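Acyl-CoA dehydrogenase (Thermus thermophilus, PDB 2Z1Q) probably catalyses the FAD-dependent oxidation of saturated acyl-CoA thioesters to their 2,3-dehydroacyl-CoA products, passing the electrons to an acceptor. Local coordinates at residues N452-A457 / A491-L496; A164-S167 / H172-L175; P64-A69 / G73-D78. All coordinates share one frame; numbering follows the deposited sequence.

Contact 1: N452-A457 / A491-L496; sequences NLKKLA and AAESAL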
loop_
_atom_site.group_PDB
_atom_site.type_symbol
_atom_site.label_atom_id
_atom_site.label_comp_id
_atom_site.label_asym_id
_atom_site.label_seq_id
_atom_site.Cartn_x
_atom_site.Cartn_y
_atom_site.Cartn_z
ATOM N N ASN B 452 -13.236 26.560 -7.226
ATOM C CA ASN B 452 -13.081 26.085 -8.601
ATOM C C ASN B 452 -13.160 24.552 -8.671
ATOM O O ASN B 452 -13.724 24.003 -9.618
ATOM C CB ASN B 452 -11.764 26.599 -9.205
ATOM C CG ASN B 452 -11.844 28.072 -9.661
ATOM O OD1 ASN B 452 -10.829 28.667 -10.046
ATOM N ND2 ASN B 452 -13.046 28.653 -9.626
ATOM N N LEU B 453 -12.613 23.863 -7.671
ATOM C CA LEU B 453 -12.675 22.403 -7.629
ATOM C C LEU B 453 -14.139 22.009 -7.665
ATOM O O LEU B 453 -14.526 21.129 -8.431
ATOM C CB LEU B 453 -12.020 21.857 -6.348
ATOM C CG LEU B 453 -10.502 22.030 -6.264
ATOM C CD1 LEU B 453 -9.979 21.552 -4.925
ATOM C CD2 LEU B 453 -9.855 21.257 -7.398
ATOM N N LYS B 454 -14.956 22.686 -6.858
ATOM C CA LYS B 454 -16.391 22.409 -6.820
ATOM C C LYS B 454 -16.963 22.591 -8.214
ATOM O O LYS B 454 -17.769 21.787 -8.673
ATOM C CB LYS B 454 -17.103 23.354 -5.863
ATOM C CG LYS B 454 -16.469 23.402 -4.496
ATOM C CD LYS B 454 -17.225 24.332 -3.576
ATOM C CE LYS B 454 -16.549 24.397 -2.226
ATOM N NZ LYS B 454 -17.306 25.286 -1.304
ATOM N N LYS B 455 -16.544 23.660 -8.879
ATOM C CA LYS B 455 -17.012 23.919 -10.236
ATOM C C LYS B 455 -16.515 22.816 -11.170
ATOM O O LYS B 455 -17.258 22.350 -12.035
ATOM C CB LYS B 455 -16.501 25.278 -10.742
ATOM C CG LYS B 455 -17.067 26.482 -10.005
ATOM C CD LYS B 455 -16.582 27.790 -10.623
ATOM C CE LYS B 455 -17.264 28.991 -9.971
ATOM N NZ LYS B 455 -16.901 29.146 -8.536
ATOM N N LEU B 456 -15.262 22.400 -10.993
ATOM C CA LEU B 456 -14.681 21.359 -11.842
ATOM C C LEU B 456 -15.547 20.107 -11.807
ATOM O O LEU B 456 -15.887 19.544 -12.852
ATOM C CB LEU B 456 -13.253 21.012 -11.384
ATOM C CG LEU B 456 -12.504 19.945 -12.203
ATOM C CD1 LEU B 456 -12.278 20.440 -13.628
ATOM C CD2 LEU B 456 -11.169 19.634 -11.540
ATOM N N ALA B 457 -15.904 19.684 -10.598
ATOM C CA ALA B 457 -16.745 18.508 -10.394
ATOM C C ALA B 457 -18.051 18.687 -11.147
ATOM O O ALA B 457 -18.467 17.815 -11.907
ATOM C CB ALA B 457 -17.026 18.317 -8.908
ATOM N N ALA B 491 -12.393 18.015 1.690
ATOM C CA ALA B 491 -11.240 17.910 2.581
ATOM C C ALA B 491 -10.408 19.190 2.623
ATOM O O ALA B 491 -10.076 19.679 3.701
ATOM C CB ALA B 491 -10.353 16.741 2.163
ATOM N N ALA B 492 -10.066 19.723 1.453
ATOM C CA ALA B 492 -9.247 20.936 1.399
ATOM C C ALA B 492 -9.949 22.096 2.068
ATOM O O ALA B 492 -9.371 22.797 2.890
ATOM C CB ALA B 492 -8.911 21.297 -0.053
ATOM N N GLU B 493 -11.208 22.281 1.705
ATOM C CA GLU B 493 -12.001 23.357 2.265
ATOM C C GLU B 493 -12.088 23.215 3.774
ATOM O O GLU B 493 -11.799 24.155 4.512
ATOM C CB GLU B 493 -13.402 23.349 1.653
ATOM C CG GLU B 493 -14.356 24.331 2.311
ATOM C CD GLU B 493 -15.682 24.429 1.584
ATOM O OE1 GLU B 493 -15.831 25.338 0.740
ATOM O OE2 GLU B 493 -16.567 23.590 1.844
ATOM N N SER B 494 -12.477 22.030 4.230
ATOM C CA SER B 494 -12.598 21.796 5.654
ATOM C C SER B 494 -11.240 22.006 6.330
ATOM O O SER B 494 -11.174 22.422 7.486
ATOM C CB SER B 494 -13.147 20.388 5.910
ATOM O OG SER B 494 -12.173 19.394 5.656
ATOM N N ALA B 495 -10.153 21.750 5.609
ATOM C CA ALA B 495 -8.822 21.935 6.180
ATOM C C ALA B 495 -8.424 23.418 6.217
ATOM O O ALA B 495 -7.770 23.869 7.163
ATOM C CB ALA B 495 -7.802 21.165 5.385
ATOM N N LEU B 496 -8.816 24.156 5.178
ATOM C CA LEU B 496 -8.487 25.579 5.071
ATOM C C LEU B 496 -9.266 26.441 6.052
ATOM O O LEU B 496 -8.693 27.290 6.729
ATOM C CB LEU B 496 -8.734 26.068 3.639
ATOM C CG LEU B 496 -7.495 26.276 2.760
ATOM C CD1 LEU B 496 -7.874 26.172 1.290
ATOM C CD2 LEU B 496 -6.866 27.636 3.066
#
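Lys-454 and Glu-493 reach across from neighbouring helices, and their side chains cross at about a right angle and touch at their ends, Lys-454 NZ and CE against Glu-493 OE1. The ammonium NZ of Lys-454 lies 2.5 Å from Glu-493 OE1, a short salt bridge with hydrogen-bond character. It meets that oxygen on the syn side, 22° out of the carboxylate plane. The lysine spans the gap because its chain is fully extended beyond CG. Glu-493 comes to meet it with CG anti to the backbone N (chi1 173°), and its side chain leaves the backbone toward 452-457. The two segments, on helices 445-468 and 476-502, run antiparallel in the helical C-terminal part of the acyl-CoA dehydrogenase fold. Their backbones are well separated here: Leu-453 CD1 and Ala-492 CB face each other yet stay 5.0 Å apart, which leaves the charged pair as the one direct contact between these two segments. Both ends of the bridge have further partners. Glu-493 OE2 forms a second salt bridge with Arg-322, so the buried carboxylate has a cation at each oxygen, which is likely to favour its ionised form. Lys-454 NZ also donates to Trp-14 O and Gln-451 OE1.

Contact 2: A164-S167 / H172-L175; sequences ATLS and HYIL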
loop_
_atom_site.group_PDB
_atom_site.type_symbol
_atom_site.label_atom_id
_atom_site.label_comp_id
_atom_site.label_asym_id
_atom_site.label_seq_id
_atom_site.Cartn_x
_atom_site.Cartn_y
_atom_site.Cartn_z
ATOM N N ALA B 164 -36.242 -17.646 4.994
ATOM C CA ALA B 164 -37.059 -17.618 6.194
ATOM C C ALA B 164 -38.482 -18.012 5.828
ATOM O O ALA B 164 -39.097 -17.415 4.947
ATOM C CB ALA B 164 -37.043 -16.223 6.811
ATOM N N THR B 165 -38.990 -19.034 6.504
ATOM C CA THR B 165 -40.351 -19.507 6.270
ATOM C C THR B 165 -41.115 -19.627 7.583
ATOM O O THR B 165 -40.578 -20.094 8.590
ATOM C CB THR B 165 -40.363 -20.876 5.567
ATOM O OG1 THR B 165 -39.418 -21.747 6.198
ATOM C CG2 THR B 165 -40.022 -20.723 4.093
ATOM N N LEU B 166 -42.373 -19.200 7.557
ATOM C CA LEU B 166 -43.236 -19.248 8.734
ATOM C C LEU B 166 -43.734 -20.670 8.977
ATOM O O LEU B 166 -44.355 -21.272 8.102
ATOM C CB LEU B 166 -44.432 -18.324 8.531
ATOM C CG LEU B 166 -45.307 -18.089 9.760
ATOM C CD1 LEU B 166 -44.468 -17.444 10.848
ATOM C CD2 LEU B 166 -46.481 -17.198 9.394
ATOM N N SER B 167 -43.470 -21.194 10.170
ATOM C CA SER B 167 -43.876 -22.550 10.540
ATOM C C SER B 167 -45.382 -22.771 10.456
ATOM O O SER B 167 -46.158 -21.817 10.367
ATOM C CB SER B 167 -43.418 -22.855 11.961
ATOM O OG SER B 167 -44.023 -21.954 12.870
ATOM N N HIS B 172 -43.410 -19.251 14.974
ATOM C CA HIS B 172 -41.975 -19.160 14.717
ATOM C C HIS B 172 -41.622 -19.054 13.234
ATOM O O HIS B 172 -42.436 -19.353 12.362
ATOM C CB HIS B 172 -41.251 -20.375 15.305
ATOM C CG HIS B 172 -41.457 -20.554 16.778
ATOM N ND1 HIS B 172 -42.671 -20.920 17.322
ATOM C CD2 HIS B 172 -40.603 -20.411 17.820
ATOM C CE1 HIS B 172 -42.555 -20.994 18.636
ATOM N NE2 HIS B 172 -41.312 -20.691 18.964
ATOM N N TYR B 173 -40.396 -18.614 12.968
ATOM C CA TYR B 173 -39.873 -18.499 11.611
ATOM C C TYR B 173 -38.673 -19.443 11.547
ATOM O O TYR B 173 -37.871 -19.493 12.477
ATOM C CB TYR B 173 -39.422 -17.062 11.319
ATOM C CG TYR B 173 -40.484 -16.194 10.672
ATOM C CD1 TYR B 173 -41.021 -16.525 9.431
ATOM C CD2 TYR B 173 -40.949 -15.037 11.303
ATOM C CE1 TYR B 173 -41.992 -15.733 8.829
ATOM C CE2 TYR B 173 -41.922 -14.235 10.707
ATOM C CZ TYR B 173 -42.438 -14.591 9.470
ATOM O OH TYR B 173 -43.394 -13.806 8.865
ATOM N N ILE B 174 -38.567 -20.209 10.467
ATOM C CA ILE B 174 -37.456 -21.146 10.321
ATOM C C ILE B 174 -36.402 -20.559 9.394
ATOM O O ILE B 174 -36.680 -20.262 8.222
ATOM C CB ILE B 174 -37.921 -22.491 9.741
ATOM C CG1 ILE B 174 -39.144 -22.994 10.505
ATOM C CG2 ILE B 174 -36.786 -23.508 9.832
ATOM C CD1 ILE B 174 -39.744 -24.252 9.927
ATOM N N LEU B 175 -35.193 -20.398 9.920
ATOM C CA LEU B 175 -34.100 -19.819 9.149
ATOM C C LEU B 175 -33.069 -20.821 8.650
ATOM O O LEU B 175 -32.595 -21.686 9.394
ATOM C CB LEU B 175 -33.384 -18.734 9.969
ATOM C CG LEU B 175 -34.118 -17.432 10.299
ATOM C CD1 LEU B 175 -33.117 -16.399 10.797
ATOM C CD2 LEU B 175 -34.820 -16.910 9.062
#
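The beta hairpin of strands 163-166 and 172-183 pairs Thr-165 with Ile-174 as an antiparallel hydrogen-bonded pair, flanked by the non-hydrogen-bonded pairs Ala-164 with Leu-175 and Leu-166 with Tyr-173. Ile-174 N donates to Thr-165 O over 2.8 Å, and Thr-165 N returns a bond to Ile-174 O at 3.1 Å. Toward the turn, His-172 O accepts twice from Ser-167: from N at 3.0 Å and from OG at 3.1 Å. Both donors approach one face of the carbonyl, the hydroxyl from above its plane. Ser-167 OG can do this because chi1 of 61° sets it between the backbone N and the carbonyl carbon. On the face bearing Leu-166 and Tyr-173, Leu-166 CD1 sits over the tyrosine ring, 3.7 Å from its centroid and 15° off the normal, a CH-pi contact. Leu-166 CB meets Tyr-173 CE1 at 3.6 Å. Further along this face Ala-164 CB and Leu-175 CD2 touch, at 3.2 Å, a separation too short to be relied on; both residues also touch Ala-195 of strand 190-197. Backbone bonds from Ala-164 to Lys-196 on one flank and from Tyr-173 to Val-240 on the other set this two-stranded antiparallel hairpin into the beta-sheet middle domain characteristic of acyl-CoA dehydrogenases.

Contact 3: P64-A69 / G73-D78; sequences PLMRKA and GLLAID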
loop_
_atom_site.group_PDB
_atom_site.type_symbol
_atom_site.label_atom_id
_atom_site.label_comp_id
_atom_site.label_asym_id
_atom_site.label_seq_id
_atom_site.Cartn_x
_atom_site.Cartn_y
_atom_site.Cartn_z
ATOM N N PRO B 64 -14.283 -9.879 28.653
ATOM C CA PRO B 64 -14.048 -9.044 29.826
ATOM C C PRO B 64 -13.723 -7.596 29.426
ATOM O O PRO B 64 -14.119 -6.657 30.121
ATOM C CB PRO B 64 -12.889 -9.757 30.528
ATOM C CG PRO B 64 -12.166 -10.430 29.388
ATOM C CD PRO B 64 -13.315 -10.983 28.587
ATOM N N LEU B 65 -13.012 -7.412 28.311
ATOM C CA LEU B 65 -12.675 -6.065 27.840
ATOM C C LEU B 65 -13.927 -5.296 27.470
ATOM O O LEU B 65 -14.036 -4.100 27.725
ATOM C CB LEU B 65 -11.759 -6.118 26.620
ATOM C CG LEU B 65 -10.267 -6.252 26.918
ATOM C CD1 LEU B 65 -9.520 -6.498 25.624
ATOM C CD2 LEU B 65 -9.750 -4.985 27.603
ATOM N N MET B 66 -14.877 -5.991 26.863
ATOM C CA MET B 66 -16.112 -5.359 26.450
ATOM C C MET B 66 -16.938 -5.007 27.697
ATOM O O MET B 66 -17.629 -3.982 27.725
ATOM C CB MET B 66 -16.873 -6.293 25.498
ATOM C CG MET B 66 -17.864 -5.595 24.555
ATOM S SD MET B 66 -17.160 -4.653 23.147
ATOM C CE MET B 66 -16.545 -3.200 23.952
ATOM N N ARG B 67 -16.860 -5.845 28.732
ATOM C CA ARG B 67 -17.575 -5.585 29.978
ATOM C C ARG B 67 -16.999 -4.311 30.604
ATOM O O ARG B 67 -17.741 -3.434 31.038
ATOM C CB ARG B 67 -17.401 -6.749 30.956
ATOM C CG ARG B 67 -18.627 -7.625 31.169
ATOM C CD ARG B 67 -19.000 -8.434 29.930
ATOM N NE ARG B 67 -19.717 -9.652 30.302
ATOM C CZ ARG B 67 -20.284 -10.489 29.440
ATOM N NH1 ARG B 67 -20.228 -10.246 28.137
ATOM N NH2 ARG B 67 -20.895 -11.580 29.883
ATOM N N LYS B 68 -15.673 -4.205 30.636
ATOM C CA LYS B 68 -15.039 -3.018 31.210
ATOM C C LYS B 68 -15.433 -1.749 30.460
ATOM O O LYS B 68 -15.708 -0.725 31.081
ATOM C CB LYS B 68 -13.515 -3.150 31.212
ATOM C CG LYS B 68 -12.978 -4.183 32.191
ATOM C CD LYS B 68 -11.461 -4.260 32.159
ATOM C CE LYS B 68 -10.948 -5.259 33.187
ATOM N NZ LYS B 68 -11.382 -6.647 32.870
ATOM N N ALA B 69 -15.451 -1.817 29.130
ATOM C CA ALA B 69 -15.814 -0.660 28.312
ATOM C C ALA B 69 -17.264 -0.281 28.586
ATOM O O ALA B 69 -17.647 0.885 28.489
ATOM C CB ALA B 69 -15.630 -0.978 26.831
ATOM N N GLY B 73 -19.239 3.213 30.331
ATOM C CA GLY B 73 -20.243 3.920 29.560
ATOM C C GLY B 73 -19.910 4.072 28.082
ATOM O O GLY B 73 -20.615 4.771 27.365
ATOM N N LEU B 74 -18.857 3.416 27.607
ATOM C CA LEU B 74 -18.485 3.544 26.196
ATOM C C LEU B 74 -19.430 2.820 25.254
ATOM O O LEU B 74 -19.472 3.120 24.062
ATOM C CB LEU B 74 -17.056 3.048 25.964
ATOM C CG LEU B 74 -15.986 3.831 26.727
ATOM C CD1 LEU B 74 -14.609 3.351 26.315
ATOM C CD2 LEU B 74 -16.137 5.320 26.450
ATOM N N LEU B 75 -20.196 1.876 25.787
ATOM C CA LEU B 75 -21.121 1.122 24.958
ATOM C C LEU B 75 -22.536 1.702 24.983
ATOM O O LEU B 75 -23.408 1.255 24.236
ATOM C CB LEU B 75 -21.150 -0.342 25.414
ATOM C CG LEU B 75 -19.780 -1.022 25.425
ATOM C CD1 LEU B 75 -19.918 -2.433 25.989
ATOM C CD2 LEU B 75 -19.210 -1.048 24.010
ATOM N N ALA B 76 -22.752 2.701 25.835
ATOM C CA ALA B 76 -24.069 3.327 25.953
ATOM C C ALA B 76 -24.161 4.730 25.345
ATOM O O ALA B 76 -25.219 5.352 25.383
ATOM C CB ALA B 76 -24.490 3.366 27.420
ATOM N N ILE B 77 -23.063 5.215 24.774
ATOM C CA ILE B 77 -23.028 6.546 24.150
ATOM C C ILE B 77 -24.138 6.782 23.117
ATOM O O ILE B 77 -24.815 7.814 23.148
ATOM C CB ILE B 77 -21.660 6.781 23.467
ATOM C CG1 ILE B 77 -20.552 6.730 24.509
ATOM C CG2 ILE B 77 -21.641 8.123 22.744
ATOM C CD1 ILE B 77 -19.177 6.727 23.906
ATOM N N ASP B 78 -24.323 5.842 22.194
ATOM C CA ASP B 78 -25.348 5.984 21.161
ATOM C C ASP B 78 -26.662 5.281 21.489
ATOM O O ASP B 78 -27.500 5.072 20.609
ATOM C CB ASP B 78 -24.820 5.471 19.821
ATOM C CG ASP B 78 -23.802 6.408 19.198
ATOM O OD1 ASP B 78 -22.867 5.911 18.529
ATOM O OD2 ASP B 78 -23.943 7.639 19.368
#
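Leu-74 N bonds back to Ala-69 O at 2.9 Å, and with Gly-73 at phi 83° this belongs to the Schellman motif that ends helix 62-71. A side chain at Gly-73 would run into the preceding carbonyl O, which explains the glycine where the chain leaves the helix. It turns aside there, and Leu-74 and Leu-75 pack on the last turns. Leu-75 aims its side chain at them, with CD1 against Met-66 O at 3.3 Å and CG 4.4 Å from Ala-69 CB. Its other branch, CD2, meets the methyl CE of Met-66 at 3.4 Å, tighter than ordinary van der Waals contact. Met-66 starts with CG anti to the backbone N (chi1 -156°) and then bends at chi2 and chi3, which curls CE round onto the leucine. Leu-74 CB adds a looser apolar contact with Ala-69 CB at 4.4 Å. Helix 106-117 closes over the pair: Phe-106 touches Met-66, and Tyr-110, His-113 and Thr-114 touch Leu-75. An alanine at Leu-75 would remove both methyl branches, and would probably open a gap beside Met-66 CE and leave that thioether end freer to turn. Between the segments a single backbone bond is joined by apolar packing, with no charge pair; the touching side chains of Met-66, Ala-69, Leu-74 and Leu-75 are buried, so the contact is mainly apolar.

Contacts 1 and 3 are buried, each about 20 Å from the chain's centre and on opposite sides of it. Contact 2 is only partly buried, its centre about 35 Å out. No secondary-structure element is shared: contact 1 joins two helices in the C-terminal region, contact 2 two strands of the middle domain, and contact 3 a helix to its own exit loop in the N-terminal domain. The chemistry differs too. The helices of contact 1 meet through a side-chain salt bridge, whereas contact 2 is tied by several backbone bonds and contact 3 by one, each with apolar packing. Nearest atoms of any two contacts are about 21 Å or more apart, so none touches another.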